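Local coordinates for triosephosphate isomerase (Trichomonas vaginalis, PDB 4O4V), which probably interconverts D-glyceraldehyde 3-phosphate and dihydroxyacetone phosphate, a step of glycolysis and gluconeogenesis, as a homodimeric TIM barrel enzyme, at residues 35-40 against 204-209; 126-131 against 136-141; 188-193 against 226-231. All blocks are in the same frame, centred on the assembly; numbering follows the deposited sequence. Where two conformers were deposited one is given.

In the fold
All three contacts belong to one eight-stranded TIM barrel. Contacts 1 and 3, centres about 10 Å apart, share the parallel sheet: strands 207-209 and 229-232 are neighbours that close the barrel, with Ile207 O 2.9 Å from Asp228 N and Tyr209 N 2.9 Å from Gly229 O. Along the chain their segments alternate, whereas contact 2 closes before contact 3 opens and is nested inside the loop closed by contact 1. Contact 2 is more peripheral, its centre about 23 Å from contact 1's and 15 Å from contact 3's. Helix 179-197 carries contact 3 and also touches contact 2, Ile189 packing on Cys126 and Val188 on Ser139, linking the strands with the outer helical layer.

Contact 1 of 3, residues 35-40 against 204-209; sequences NVEVVV and KVRILY
The guanidinium of Arg206 presents an edge, not a face, to the carboxylate of Glu37: OE1 lies close to the guanidinium plane, facing the two terminal nitrogens. Arg206 NH1 and NH2 each donate to Glu37 OE1 at 2.9 Å, an end-on grip in which both hydrogens converge on one oxygen. The bonds are bent, with an N-H...O angle of 145° from NH1. The two planes are turned 34° apart, and both nitrogens reach OE1 from the same face of the carboxylate, NH1 on its anti side but well out of the plane, NH2 from above it.

Glutamate suits strand 37-41 because its chain is extended, CG anti to the backbone N (chi1 179°), and spans much of the gap between backbones whose nearest CA atoms, of Glu37 and Arg206, are 10.7 Å apart. Arginine supplies the rest with a chain folded at chi2 and chi3, and its NH1 also donates to Thr3 O. Phe5 of strand 5-9 touches both side chains. Strands 37-41 and 207-209 are not neighbours in the sheet, and a charged pair spanning the N-terminal end of the strands fits the closed, parallel architecture of a TIM barrel.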
loop_
_atom_site.group_PDB
_atom_site.type_symbol
_atom_site.label_atom_id
_atom_site.label_comp_id
_atom_site.label_asym_id
_atom_site.label_seq_id
_atom_site.Cartn_x
_atom_site.Cartn_y
_atom_site.Cartn_z
ATOM N N ASN A 35 -16.480 28.586 -6.904
ATOM C CA ASN A 35 -15.628 27.957 -7.905
ATOM C C ASN A 35 -14.511 27.251 -7.166
ATOM O O ASN A 35 -13.746 27.887 -6.451
ATOM C CB ASN A 35 -15.022 29.003 -8.832
ATOM N N VAL A 36 -14.438 25.937 -7.315
ATOM C CA VAL A 36 -13.504 25.144 -6.525
ATOM C C VAL A 36 -13.248 23.836 -7.228
ATOM O O VAL A 36 -14.151 23.246 -7.867
ATOM C CB VAL A 36 -14.056 24.941 -5.097
ATOM C CG1 VAL A 36 -15.474 24.324 -5.088
ATOM C CG2 VAL A 36 -13.109 24.138 -4.225
ATOM N N GLU A 37 -12.012 23.384 -7.166
ATOM C CA GLU A 37 -11.577 22.094 -7.692
ATOM C C GLU A 37 -11.523 21.112 -6.543
ATOM O O GLU A 37 -10.771 21.343 -5.584
ATOM C CB GLU A 37 -10.209 22.253 -8.365
ATOM C CG GLU A 37 -9.615 20.981 -8.954
ATOM C CD GLU A 37 -8.360 21.210 -9.760
ATOM O OE1 GLU A 37 -7.885 22.352 -9.832
ATOM O OE2 GLU A 37 -7.855 20.222 -10.339
ATOM N N VAL A 38 -12.312 20.056 -6.597
ATOM C CA VAL A 38 -12.431 19.109 -5.494
ATOM C C VAL A 38 -11.907 17.759 -5.891
ATOM O O VAL A 38 -12.270 17.216 -6.959
ATOM C CB VAL A 38 -13.896 18.986 -5.016
ATOM C CG1 VAL A 38 -13.994 18.076 -3.788
ATOM C CG2 VAL A 38 -14.505 20.364 -4.734
ATOM N N VAL A 39 -11.067 17.198 -5.037
ATOM C CA VAL A 39 -10.470 15.891 -5.247
ATOM C C VAL A 39 -10.724 15.083 -3.973
ATOM O O VAL A 39 -10.638 15.635 -2.866
ATOM C CB VAL A 39 -8.990 16.079 -5.559
ATOM C CG1 VAL A 39 -8.222 14.776 -5.598
ATOM C CG2 VAL A 39 -8.796 16.802 -6.880
ATOM N N VAL A 40 -11.020 13.797 -4.106
ATOM C CA VAL A 40 -11.291 12.910 -2.979
ATOM C C VAL A 40 -10.328 11.743 -3.053
ATOM O O VAL A 40 -10.325 11.009 -4.053
ATOM C CB VAL A 40 -12.725 12.401 -2.999
ATOM C CG1 VAL A 40 -12.965 11.487 -1.799
ATOM C CG2 VAL A 40 -13.724 13.592 -2.996
ATOM N N LYS A 204 1.058 30.451 -10.115
ATOM C CA LYS A 204 0.036 29.490 -10.556
ATOM C C LYS A 204 -0.110 28.281 -9.649
ATOM O O LYS A 204 -1.169 27.643 -9.645
ATOM C CB LYS A 204 0.246 29.057 -12.014
ATOM C CG LYS A 204 1.380 28.165 -12.266
ATOM C CD LYS A 204 1.489 27.887 -13.786
ATOM C CE LYS A 204 2.573 26.879 -14.149
ATOM N NZ LYS A 204 2.670 26.746 -15.645
ATOM N N VAL A 205 0.914 27.917 -8.898
ATOM C CA VAL A 205 0.827 26.701 -8.056
ATOM C C VAL A 205 -0.081 26.935 -6.855
ATOM O O VAL A 205 0.100 27.882 -6.076
ATOM C CB VAL A 205 2.245 26.253 -7.613
ATOM C CG1 VAL A 205 2.196 25.102 -6.609
ATOM C CG2 VAL A 205 3.036 25.814 -8.814
ATOM N N ARG A 206 -1.056 26.040 -6.689
ATOM C CA ARG A 206 -1.879 26.056 -5.492
ATOM C C ARG A 206 -1.094 25.463 -4.328
ATOM O O ARG A 206 -0.511 24.373 -4.411
ATOM C CB ARG A 206 -3.184 25.281 -5.688
ATOM C CG ARG A 206 -4.288 26.029 -6.431
ATOM C CD ARG A 206 -4.124 26.070 -7.930
ATOM N NE ARG A 206 -4.110 24.739 -8.558
ATOM C CZ ARG A 206 -5.193 24.020 -8.840
ATOM N NH1 ARG A 206 -6.416 24.480 -8.582
ATOM N NH2 ARG A 206 -5.057 22.850 -9.453
ATOM N N ILE A 207 -1.134 26.217 -3.236
ATOM C CA ILE A 207 -0.525 25.843 -1.964
ATOM C C ILE A 207 -1.643 25.710 -0.941
ATOM O O ILE A 207 -2.408 26.648 -0.699
ATOM C CB ILE A 207 0.547 26.840 -1.515
ATOM C CG1 ILE A 207 1.606 26.997 -2.615
ATOM C CG2 ILE A 207 1.193 26.362 -0.194
ATOM C CD1 ILE A 207 2.587 28.126 -2.368
ATOM N N LEU A 208 -1.772 24.523 -0.364
ATOM C CA LEU A 208 -2.870 24.176 0.520
ATOM C C LEU A 208 -2.432 24.158 1.957
ATOM O O LEU A 208 -1.287 23.843 2.283
ATOM C CB LEU A 208 -3.407 22.767 0.229
ATOM C CG LEU A 208 -3.583 22.381 -1.233
ATOM C CD1 LEU A 208 -4.107 20.951 -1.305
ATOM C CD2 LEU A 208 -4.501 23.363 -1.953
ATOM N N TYR A 209 -3.351 24.463 2.854
ATOM C CA TYR A 209 -3.167 24.214 4.285
ATOM C C TYR A 209 -3.699 22.840 4.631
ATOM O O TYR A 209 -4.841 22.488 4.321
ATOM C CB TYR A 209 -3.873 25.286 5.103
ATOM C CG TYR A 209 -3.697 25.079 6.589
ATOM C CD1 TYR A 209 -2.446 25.164 7.193
ATOM C CD2 TYR A 209 -4.770 24.739 7.385
ATOM C CE1 TYR A 209 -2.282 24.985 8.565
ATOM C CE2 TYR A 209 -4.620 24.539 8.776
ATOM C CZ TYR A 209 -3.360 24.667 9.343
ATOM O OH TYR A 209 -3.171 24.486 10.690
#

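Contact 2 of 3, residues 126-131 against 136-141; sequences CGEHLS and GKASEF. With NA (sodium ion), chain C.
A carboxylate oxygen resting on a methyl group is the odd feature here: Glu128 OE2 lies 3.3 Å from Ala138 CB, although the acid's polar partners are elsewhere, Tyr165 for OE1 and Arg133 for OE2. Glu128 reaches this place with CG between the backbone N and the carbonyl carbon (chi1 88°) and a further bend at chi2, which lays CG and CD alongside Ala138. The small alanine at the start of helix 138-149 lets the acid lie close.

Phe141, one turn on, meets the same residue from its CD2 side, 3.6 Å from Glu128 CB, and its CE2 comes within 3.3 Å of Gly127 O. These approaches to the ring are oblique. In the barrel this is the loop leaving strand 121-126, with the short helix 130-134 inserted before the longer helix 138-149 that packs outside the strands. A Schellman motif ends the short helix at Gly136, whose positive phi suits glycine, and Lys137 is the N-cap of the next.

Near this turn a sodium ion binds Gly136 O at 2.3 Å together with three waters. Lys137 NZ donates to one of these waters, which in turn donates to Glu140 OE2, while another donates to Glu140 OE1 at 2.7 Å.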
loop_
_atom_site.group_PDB
_atom_site.type_symbol
_atom_site.label_atom_id
_atom_site.label_comp_id
_atom_site.label_asym_id
_atom_site.label_seq_id
_atom_site.Cartn_x
_atom_site.Cartn_y
_atom_site.Cartn_z
ATOM N N CYS A 126 4.503 18.616 2.608
ATOM C CA CYS A 126 5.698 18.978 3.354
ATOM C C CYS A 126 5.267 19.543 4.700
ATOM O O CYS A 126 4.049 19.696 4.954
ATOM C CB CYS A 126 6.453 20.046 2.568
ATOM S SG CYS A 126 5.614 21.650 2.405
ATOM N N GLY A 127 6.227 19.798 5.592
ATOM C CA GLY A 127 5.930 20.426 6.874
ATOM C C GLY A 127 6.920 20.024 7.941
ATOM O O GLY A 127 7.465 18.922 7.918
ATOM N N GLU A 128 7.140 20.944 8.894
ATOM C CA GLU A 128 8.124 20.743 9.953
ATOM C C GLU A 128 7.525 20.229 11.253
ATOM O O GLU A 128 6.347 20.405 11.550
ATOM C CB GLU A 128 8.910 22.031 10.206
ATOM C CG GLU A 128 8.316 23.003 11.199
ATOM C CD GLU A 128 7.128 23.811 10.739
ATOM O OE1 GLU A 128 6.557 23.541 9.634
ATOM O OE2 GLU A 128 6.735 24.739 11.480
ATOM N N HIS A 129 8.394 19.609 12.034
ATOM C CA HIS A 129 8.076 19.055 13.346
ATOM C C HIS A 129 8.335 20.079 14.440
ATOM O O HIS A 129 8.870 21.173 14.221
ATOM C CB HIS A 129 8.925 17.822 13.609
ATOM C CG HIS A 129 8.663 16.716 12.642
ATOM N ND1 HIS A 129 9.144 16.699 11.355
ATOM C CD2 HIS A 129 7.940 15.583 12.782
ATOM C CE1 HIS A 129 8.710 15.611 10.735
ATOM N NE2 HIS A 129 7.992 14.911 11.584
ATOM N N LEU A 130 7.944 19.707 15.653
ATOM C CA LEU A 130 7.995 20.615 16.774
ATOM C C LEU A 130 9.372 21.176 17.065
ATOM O O LEU A 130 9.479 22.375 17.345
ATOM C CB LEU A 130 7.413 19.942 18.016
ATOM C CG LEU A 130 7.324 20.820 19.265
ATOM C CD1 LEU A 130 6.472 21.982 19.011
ATOM C CD2 LEU A 130 6.779 19.979 20.432
ATOM N N SER A 131 10.431 20.369 17.004
ATOM C CA SER A 131 11.750 20.890 17.313
ATOM C C SER A 131 12.121 22.045 16.398
ATOM O O SER A 131 12.620 23.054 16.849
ATOM C CB SER A 131 12.841 19.803 17.195
ATOM O OG SER A 131 12.690 18.824 18.186
ATOM N N GLY A 136 12.824 28.022 15.664
ATOM C CA GLY A 136 12.737 29.127 14.722
ATOM C C GLY A 136 13.297 28.777 13.364
ATOM O O GLY A 136 13.753 29.688 12.631
ATOM N N LYS A 137 13.278 27.501 13.012
ATOM C CA LYS A 137 13.876 27.023 11.767
ATOM C C LYS A 137 12.870 26.345 10.866
ATOM O O LYS A 137 13.223 25.504 10.033
ATOM C CB LYS A 137 15.062 26.086 12.091
ATOM C CG LYS A 137 16.212 26.758 12.835
ATOM C CD LYS A 137 16.976 27.694 11.916
ATOM C CE LYS A 137 18.107 28.354 12.643
ATOM N NZ LYS A 137 18.861 29.259 11.743
ATOM N N ALA A 138 11.598 26.695 11.001
ATOM C CA ALA A 138 10.569 26.102 10.159
ATOM C C ALA A 138 10.793 26.347 8.666
ATOM O O ALA A 138 10.671 25.442 7.833
ATOM C CB ALA A 138 9.213 26.639 10.573
ATOM N N SER A 139 11.143 27.566 8.308
ATOM C CA SER A 139 11.294 27.876 6.895
ATOM C C SER A 139 12.508 27.198 6.272
ATOM O O SER A 139 12.492 26.819 5.097
ATOM C CB SER A 139 11.312 29.380 6.659
ATOM O OG SER A 139 12.476 29.971 7.193
ATOM N N GLU A 140 13.569 27.033 7.044
ATOM C CA GLU A 140 14.714 26.273 6.577
ATOM C C GLU A 140 14.352 24.809 6.338
ATOM O O GLU A 140 14.783 24.203 5.349
ATOM C CB GLU A 140 15.885 26.372 7.570
ATOM C CG GLU A 140 16.584 27.714 7.607
ATOM C CD GLU A 140 15.900 28.770 8.464
ATOM O OE1 GLU A 140 14.820 28.528 9.045
ATOM O OE2 GLU A 140 16.476 29.880 8.562
ATOM N N PHE A 141 13.597 24.211 7.257
ATOM C CA PHE A 141 13.255 22.814 7.122
ATOM C C PHE A 141 12.358 22.605 5.887
ATOM O O PHE A 141 12.568 21.687 5.097
ATOM C CB PHE A 141 12.547 22.294 8.371
ATOM C CG PHE A 141 12.259 20.835 8.320
ATOM C CD1 PHE A 141 13.224 19.921 8.742
ATOM C CD2 PHE A 141 11.056 20.348 7.821
ATOM C CE1 PHE A 141 12.979 18.568 8.665
ATOM C CE2 PHE A 141 10.802 18.997 7.754
ATOM C CZ PHE A 141 11.768 18.093 8.182
HETATM NA NA NA C . 14.536 31.761 12.101
HETATM O O HOH W 1 16.817 31.343 10.999
HETATM O O HOH W 2 13.617 30.680 10.105
HETATM O O HOH W 3 15.792 31.417 13.717
#

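Contact 3 of 3, residues 188-193 against 226-231; sequences VIRDIL and DVDGFL. With NA (sodium ion), chain B.
Arg190 meets Asp226 and Asp228 along the edge of its guanidinium, a salt-bridge network of one buried arginine and two aspartates. It ties helix 179-197, on the outside of the TIM barrel, to the loop entering strand 229-232. NE donates to Asp226 OD1 at 2.9 Å, using the anti lone pair of that oxygen, with the two flat groups nearly coplanar (22° apart). NH2 donates twice, to the main-chain Asp226 O at 3.0 Å and to Asp228 OD2 at 2.8 Å. Thus NE and NH2 grip Asp226 side-on. Asp228 approaches from the opposite direction with its carboxylate turned 57° to the guanidinium; NH2 meets OD2 from above the carboxylate plane, and OD2 is itself somewhat tilted from the guanidinium plane.

Arginine suits the site by its length and several N-H groups: CG is anti to the backbone N (chi1 -161°), carrying the chain off the helix, and a bend at chi3 turns the guanidinium toward both acids. The short aspartates keep their carboxylates close to the loop backbone, letting the side chain and carbonyl of Asp226 both meet one guanidinium.

The buried side is densely bonded. Arg190 NH1 donates to Ala202 O and Val205 O, and Asp228 OD2 also accepts from Ile207 N and pairs with Arg2. The Asp226 side is more open to solvent, although OD2 is hydrogen-bonded to Gln183 NE2. Looser still is Asp191, whose OD1 stands 6.3 Å from Asp226 OD1 and is salt-bridged to Lys187.

Between the acids, Val227 O binds a sodium ion at 2.3 Å, with Ala222, Cys224, Ser251 and a water. With two carboxylates and three carbonyls as acceptors, the guanidinium is probably held charged, its orientation fixed by bonds at all three nitrogens.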
loop_
_atom_site.group_PDB
_atom_site.type_symbol
_atom_site.label_atom_id
_atom_site.label_comp_id
_atom_site.label_asym_id
_atom_site.label_seq_id
_atom_site.Cartn_x
_atom_site.Cartn_y
_atom_site.Cartn_z
ATOM N N VAL A 188 5.732 31.403 2.794
ATOM C CA VAL A 188 7.109 30.938 2.736
ATOM C C VAL A 188 7.311 30.008 1.530
ATOM O O VAL A 188 8.282 30.137 0.784
ATOM C CB VAL A 188 7.474 30.206 4.056
ATOM C CG1 VAL A 188 8.680 29.276 3.864
ATOM C CG2 VAL A 188 7.746 31.206 5.194
ATOM N N ILE A 189 6.392 29.063 1.334
ATOM C CA ILE A 189 6.523 28.144 0.214
ATOM C C ILE A 189 6.442 28.878 -1.138
ATOM O O ILE A 189 7.215 28.612 -2.040
ATOM C CB ILE A 189 5.461 27.027 0.325
ATOM C CG1 ILE A 189 5.729 26.153 1.562
ATOM C CG2 ILE A 189 5.456 26.182 -0.941
ATOM C CD1 ILE A 189 4.588 25.293 1.975
ATOM N N ARG A 190 5.487 29.789 -1.250
ATOM C CA ARG A 190 5.356 30.532 -2.503
ATOM C C ARG A 190 6.620 31.314 -2.809
ATOM O O ARG A 190 7.053 31.356 -3.969
ATOM C CB ARG A 190 4.144 31.459 -2.486
ATOM C CG ARG A 190 3.709 31.892 -3.890
ATOM C CD ARG A 190 2.429 32.693 -3.961
ATOM N NE ARG A 190 1.338 32.020 -3.255
ATOM C CZ ARG A 190 0.670 30.950 -3.690
ATOM N NH1 ARG A 190 0.881 30.417 -4.844
ATOM N NH2 ARG A 190 -0.249 30.397 -2.879
ATOM N N ASP A 191 7.226 31.902 -1.788
ATOM C CA ASP A 191 8.459 32.655 -2.009
ATOM C C ASP A 191 9.642 31.763 -2.369
ATOM O O ASP A 191 10.507 32.167 -3.158
ATOM C CB ASP A 191 8.772 33.519 -0.803
ATOM C CG ASP A 191 7.850 34.720 -0.689
ATOM O OD1 ASP A 191 7.165 35.083 -1.682
ATOM O OD2 ASP A 191 7.835 35.308 0.418
ATOM N N ILE A 192 9.705 30.561 -1.822
ATOM C CA ILE A 192 10.733 29.613 -2.240
ATOM C C ILE A 192 10.556 29.288 -3.735
ATOM O O ILE A 192 11.517 29.280 -4.510
ATOM C CB ILE A 192 10.667 28.330 -1.403
ATOM C CG1 ILE A 192 11.083 28.594 0.050
ATOM C CG2 ILE A 192 11.535 27.237 -2.026
ATOM C CD1 ILE A 192 10.537 27.588 1.045
ATOM N N LEU A 193 9.330 28.963 -4.134
ATOM C CA LEU A 193 9.068 28.725 -5.545
ATOM C C LEU A 193 9.495 29.919 -6.382
ATOM O O LEU A 193 10.161 29.765 -7.411
ATOM C CB LEU A 193 7.591 28.432 -5.815
ATOM C CG LEU A 193 7.042 27.150 -5.196
ATOM C CD1 LEU A 193 5.560 27.057 -5.518
ATOM C CD2 LEU A 193 7.779 25.916 -5.718
ATOM N N ASP A 226 -2.355 33.707 0.738
ATOM C CA ASP A 226 -1.527 32.653 0.163
ATOM C C ASP A 226 -2.042 31.249 0.339
ATOM O O ASP A 226 -1.414 30.305 -0.122
ATOM C CB ASP A 226 -0.091 32.785 0.609
ATOM C CG ASP A 226 0.558 34.017 0.007
ATOM O OD1 ASP A 226 1.031 33.942 -1.143
ATOM O OD2 ASP A 226 0.559 35.065 0.686
ATOM N N VAL A 227 -3.164 31.109 1.044
ATOM C CA VAL A 227 -3.817 29.815 1.224
ATOM C C VAL A 227 -4.802 29.615 0.086
ATOM O O VAL A 227 -5.795 30.341 -0.033
ATOM C CB VAL A 227 -4.538 29.755 2.603
ATOM C CG1 VAL A 227 -5.330 28.454 2.747
ATOM C CG2 VAL A 227 -3.536 29.866 3.720
ATOM N N ASP A 228 -4.534 28.612 -0.749
ATOM C CA ASP A 228 -5.342 28.346 -1.929
ATOM C C ASP A 228 -6.307 27.187 -1.763
ATOM O O ASP A 228 -6.929 26.743 -2.752
ATOM C CB ASP A 228 -4.436 28.036 -3.130
ATOM C CG ASP A 228 -3.465 29.136 -3.456
ATOM O OD1 ASP A 228 -3.856 30.354 -3.428
ATOM O OD2 ASP A 228 -2.331 28.834 -3.787
ATOM N N GLY A 229 -6.454 26.688 -0.545
ATOM C CA GLY A 229 -7.308 25.560 -0.280
ATOM C C GLY A 229 -6.733 24.696 0.793
ATOM O O GLY A 229 -5.885 25.128 1.585
ATOM N N PHE A 230 -7.189 23.441 0.811
ATOM C CA PHE A 230 -7.007 22.556 1.947
ATOM C C PHE A 230 -6.750 21.137 1.518
ATOM O O PHE A 230 -7.326 20.679 0.505
ATOM C CB PHE A 230 -8.254 22.553 2.849
ATOM C CG PHE A 230 -8.615 23.918 3.340
ATOM C CD1 PHE A 230 -7.758 24.586 4.188
ATOM C CD2 PHE A 230 -9.786 24.559 2.963
ATOM C CE1 PHE A 230 -8.047 25.847 4.642
ATOM C CE2 PHE A 230 -10.062 25.815 3.415
ATOM C CZ PHE A 230 -9.213 26.459 4.269
ATOM N N LEU A 231 -5.945 20.420 2.289
ATOM C CA LEU A 231 -5.923 18.957 2.268
ATOM C C LEU A 231 -6.526 18.555 3.599
ATOM O O LEU A 231 -5.912 18.710 4.659
ATOM C CB LEU A 231 -4.496 18.411 2.095
ATOM C CG LEU A 231 -4.455 16.878 1.943
ATOM C CD1 LEU A 231 -5.227 16.398 0.742
ATOM C CD2 LEU A 231 -3.005 16.388 1.881
HETATM NA NA NA B . -7.010 32.291 0.115
HETATM O O HOH W 4 -6.005 33.394 -1.740
#